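Local coordinates for protein succinate-acetate/proton symporter SatP (Escherichia coli K-12, PDB 5ZUG) that probably carries acetate and succinate across the bacterial membrane together with protons, and assembles into a hexameric acetate channel, at residues T134-L139 and H153-I158. Sequence-based numbering, arbitrary orientation.
Sequences TVLFAL and HFAGWI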
ATOM      1  N   THR A 134      31.844   2.651   0.474  1.00 96.60           N
ATOM      2  CA  THR A 134      32.494   2.546  -0.834  1.00 95.70           C
ATOM      3  C   THR A 134      33.541   1.440  -0.836  1.00 95.15           C
ATOM      4  O   THR A 134      33.627   0.654  -1.789  1.00 97.48           O
ATOM      5  CB  THR A 134      33.123   3.876  -1.231  1.00 93.70           C
ATOM      6  OG1 THR A 134      32.148   4.914  -1.098  1.00107.42           O
ATOM      7  CG2 THR A 134      33.592   3.814  -2.663  1.00101.53           C
ATOM      8  N   VAL A 135      34.340   1.351   0.227  1.00 93.42           N
ATOM      9  CA  VAL A 135      35.286   0.249   0.309  1.00 91.84           C
ATOM     10  C   VAL A 135      34.549  -1.082   0.450  1.00 90.97           C
ATOM     11  O   VAL A 135      34.938  -2.083  -0.164  1.00 98.14           O
ATOM     12  CB  VAL A 135      36.287   0.469   1.453  1.00 89.89           C
ATOM     13  CG1 VAL A 135      37.189  -0.734   1.545  1.00 97.68           C
ATOM     14  CG2 VAL A 135      37.105   1.688   1.181  1.00 87.37           C
ATOM     15  N   LEU A 136      33.475  -1.120   1.246  1.00 89.13           N
ATOM     16  CA  LEU A 136      32.702  -2.354   1.409  1.00 90.47           C
ATOM     17  C   LEU A 136      32.220  -2.887   0.068  1.00 90.01           C
ATOM     18  O   LEU A 136      32.517  -4.031  -0.301  1.00 90.65           O
ATOM     19  CB  LEU A 136      31.507  -2.121   2.343  1.00 92.48           C
ATOM     20  CG  LEU A 136      30.532  -3.273   2.641  1.00 85.26           C
ATOM     21  CD1 LEU A 136      31.279  -4.438   3.215  1.00 84.52           C
ATOM     22  CD2 LEU A 136      29.426  -2.845   3.621  1.00 80.82           C
ATOM     23  N   PHE A 137      31.491  -2.060  -0.691  1.00 89.15           N
ATOM     24  CA  PHE A 137      31.009  -2.508  -1.992  1.00 88.44           C
ATOM     25  C   PHE A 137      32.170  -2.873  -2.908  1.00 91.53           C
ATOM     26  O   PHE A 137      32.110  -3.884  -3.619  1.00 98.60           O
ATOM     27  CB  PHE A 137      30.137  -1.441  -2.652  1.00 90.67           C
ATOM     28  CG  PHE A 137      28.681  -1.454  -2.213  1.00 91.99           C
ATOM     29  CD1 PHE A 137      27.896  -2.592  -2.383  1.00 94.29           C
ATOM     30  CD2 PHE A 137      28.080  -0.310  -1.692  1.00 85.95           C
ATOM     31  CE1 PHE A 137      26.539  -2.600  -2.003  1.00 92.51           C
ATOM     32  CE2 PHE A 137      26.742  -0.319  -1.311  1.00 86.76           C
ATOM     33  CZ  PHE A 137      25.962  -1.471  -1.476  1.00 83.84           C
ATOM     34  N   ALA A 138      33.258  -2.100  -2.868  1.00 92.79           N
ATOM     35  CA  ALA A 138      34.392  -2.380  -3.750  1.00 91.41           C
ATOM     36  C   ALA A 138      34.980  -3.756  -3.468  1.00 95.66           C
ATOM     37  O   ALA A 138      35.112  -4.584  -4.382  1.00 92.49           O
ATOM     38  CB  ALA A 138      35.467  -1.304  -3.591  1.00 88.17           C
ATOM     39  N   LEU A 139      35.309  -4.031  -2.194  1.00 88.40           N
ATOM     40  CA  LEU A 139      35.891  -5.321  -1.845  1.00 88.47           C
ATOM     41  C   LEU A 139      34.948  -6.477  -2.171  1.00 89.54           C
ATOM     42  O   LEU A 139      35.370  -7.482  -2.738  1.00 92.63           O
ATOM     43  CB  LEU A 139      36.275  -5.341  -0.371  1.00 89.47           C
ATOM     44  CG  LEU A 139      37.484  -4.470  -0.008  1.00 95.56           C
ATOM     45  CD1 LEU A 139      37.798  -4.551   1.478  1.00 92.35           C
ATOM     46  CD2 LEU A 139      38.702  -4.822  -0.835  1.00 89.18           C
ATOM     47  N   HIS A 153      35.993 -12.041   3.401  1.00 88.55           N
ATOM     48  CA  HIS A 153      36.092 -11.962   4.851  1.00 94.55           C
ATOM     49  C   HIS A 153      36.567 -10.589   5.281  1.00 97.73           C
ATOM     50  O   HIS A 153      36.070 -10.034   6.269  1.00 98.87           O
ATOM     51  CB  HIS A 153      37.000 -13.059   5.386  1.00 90.76           C
ATOM     52  CG  HIS A 153      36.339 -14.401   5.388  1.00103.12           C
ATOM     53  ND1 HIS A 153      36.021 -15.079   4.226  1.00104.85           N
ATOM     54  CD2 HIS A 153      35.885 -15.170   6.404  1.00103.03           C
ATOM     55  CE1 HIS A 153      35.416 -16.215   4.530  1.00104.56           C
ATOM     56  NE2 HIS A 153      35.322 -16.296   5.846  1.00105.21           N
ATOM     57  N   PHE A 154      37.489 -10.012   4.511  1.00 99.10           N
ATOM     58  CA  PHE A 154      38.012  -8.687   4.828  1.00100.00           C
ATOM     59  C   PHE A 154      36.929  -7.625   4.662  1.00 96.84           C
ATOM     60  O   PHE A 154      36.752  -6.760   5.533  1.00 94.43           O
ATOM     61  CB  PHE A 154      39.235  -8.412   3.944  1.00 96.11           C
ATOM     62  CG  PHE A 154      39.960  -7.138   4.269  1.00 98.96           C
ATOM     63  CD1 PHE A 154      40.489  -6.925   5.539  1.00 99.66           C
ATOM     64  CD2 PHE A 154      40.143  -6.164   3.286  1.00 97.51           C
ATOM     65  CE1 PHE A 154      41.170  -5.748   5.834  1.00102.37           C
ATOM     66  CE2 PHE A 154      40.820  -4.983   3.568  1.00101.79           C
ATOM     67  CZ  PHE A 154      41.336  -4.773   4.845  1.00101.82           C
ATOM     68  N   ALA A 155      36.186  -7.689   3.550  1.00 96.27           N
ATOM     69  CA  ALA A 155      35.049  -6.798   3.344  1.00 93.41           C
ATOM     70  C   ALA A 155      34.079  -6.879   4.513  1.00 88.37           C
ATOM     71  O   ALA A 155      33.443  -5.885   4.869  1.00 86.20           O
ATOM     72  CB  ALA A 155      34.336  -7.142   2.036  1.00 88.51           C
ATOM     73  N   GLY A 156      33.907  -8.076   5.077  1.00 92.08           N
ATOM     74  CA  GLY A 156      33.047  -8.235   6.243  1.00 92.01           C
ATOM     75  C   GLY A 156      33.433  -7.354   7.417  1.00 85.49           C
ATOM     76  O   GLY A 156      32.576  -6.715   8.031  1.00 88.24           O
ATOM     77  N   TRP A 157      34.729  -7.296   7.742  1.00 86.03           N
ATOM     78  CA  TRP A 157      35.171  -6.459   8.860  1.00 85.97           C
ATOM     79  C   TRP A 157      34.992  -4.970   8.552  1.00 89.02           C
ATOM     80  O   TRP A 157      34.582  -4.188   9.424  1.00 84.23           O
ATOM     81  CB  TRP A 157      36.623  -6.781   9.211  1.00 84.67           C
ATOM     82  CG  TRP A 157      36.702  -8.093   9.868  1.00 92.27           C
ATOM     83  CD1 TRP A 157      37.112  -9.267   9.299  1.00 89.08           C
ATOM     84  CD2 TRP A 157      36.274  -8.414  11.201  1.00 91.24           C
ATOM     85  NE1 TRP A 157      36.987 -10.299  10.207  1.00 97.29           N
ATOM     86  CE2 TRP A 157      36.476  -9.805  11.382  1.00 96.16           C
ATOM     87  CE3 TRP A 157      35.751  -7.666  12.259  1.00 86.68           C
ATOM     88  CZ2 TRP A 157      36.168 -10.463  12.586  1.00 91.91           C
ATOM     89  CZ3 TRP A 157      35.446  -8.321  13.454  1.00 95.14           C
ATOM     90  CH2 TRP A 157      35.656  -9.707  13.604  1.00 96.96           C
ATOM     91  N   ILE A 158      35.269  -4.556   7.315  1.00 85.57           N
ATOM     92  CA  ILE A 158      34.986  -3.174   6.950  1.00 87.46           C
ATOM     93  C   ILE A 158      33.494  -2.897   7.063  1.00 88.65           C
ATOM     94  O   ILE A 158      33.081  -1.828   7.525  1.00 91.66           O
ATOM     95  CB  ILE A 158      35.521  -2.873   5.537  1.00 88.21           C
ATOM     96  CG1 ILE A 158      37.044  -2.963   5.550  1.00 91.16           C
ATOM     97  CG2 ILE A 158      35.006  -1.518   5.011  1.00 84.03           C
ATOM     98  CD1 ILE A 158      37.705  -2.469   4.311  1.00 85.19           C
TER
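The carbonyl oxygen Phe-154 O has two amide N-H groups on it: Ile-158 N gives the regular helical bond at 3.2 Å, and Trp-157 N adds a weak one at 3.0 Å. This turn belongs to helix 149-179, which pairs with helix 124-146 as an antiparallel helical hairpin closed by a short connection; these are the last two helices of the subunit's six-helix bundle, probably its membrane-spanning unit. Segments 134-139 and 153-158 run 8.8 Å apart, axis to axis, at 165°, and everything exchanged between them is van der Waals packing.

Ile-158 and Leu-139 each touch three residues across the interface. On Ile-158, CG1 stands anti to the carbonyl carbon (chi1 -66°) and the chain stays extended beyond it, which puts CD1 against two side chains one helical turn apart: Val-135 CG1 at 3.3 Å and Leu-139 CD1 at 3.5 Å. Both cross the isoleucine at about a right angle. The other branch, CG2, lies over the backbone at Leu-136 N. At Ile-158 an alanine would remove both branches and would probably loosen the packing against Val-135 and Leu-139 and over the Leu-136 backbone.

Leu-139 CD1 also meets the Phe-154 ring obliquely, 3.4 Å from Phe-154 CD2, so this methyl touches ring and isoleucine tip together. Leu-136 leaves its helix differently: CG is anti to the backbone N (chi1 179°), and CD1 swings across to Ala-155 O at 3.1 Å, while the side chain also packs on Thr-23 and Asn-27 of helix 12-31. On the far face of helix 124-146, Phe-137 turns into the bundle and meets the Phe-77 ring edge-to-face. The small Ala-155 is the residue nearest Leu-136 across the hairpin by CA, and its CB lies 3.6 Å from Leu-139 CB.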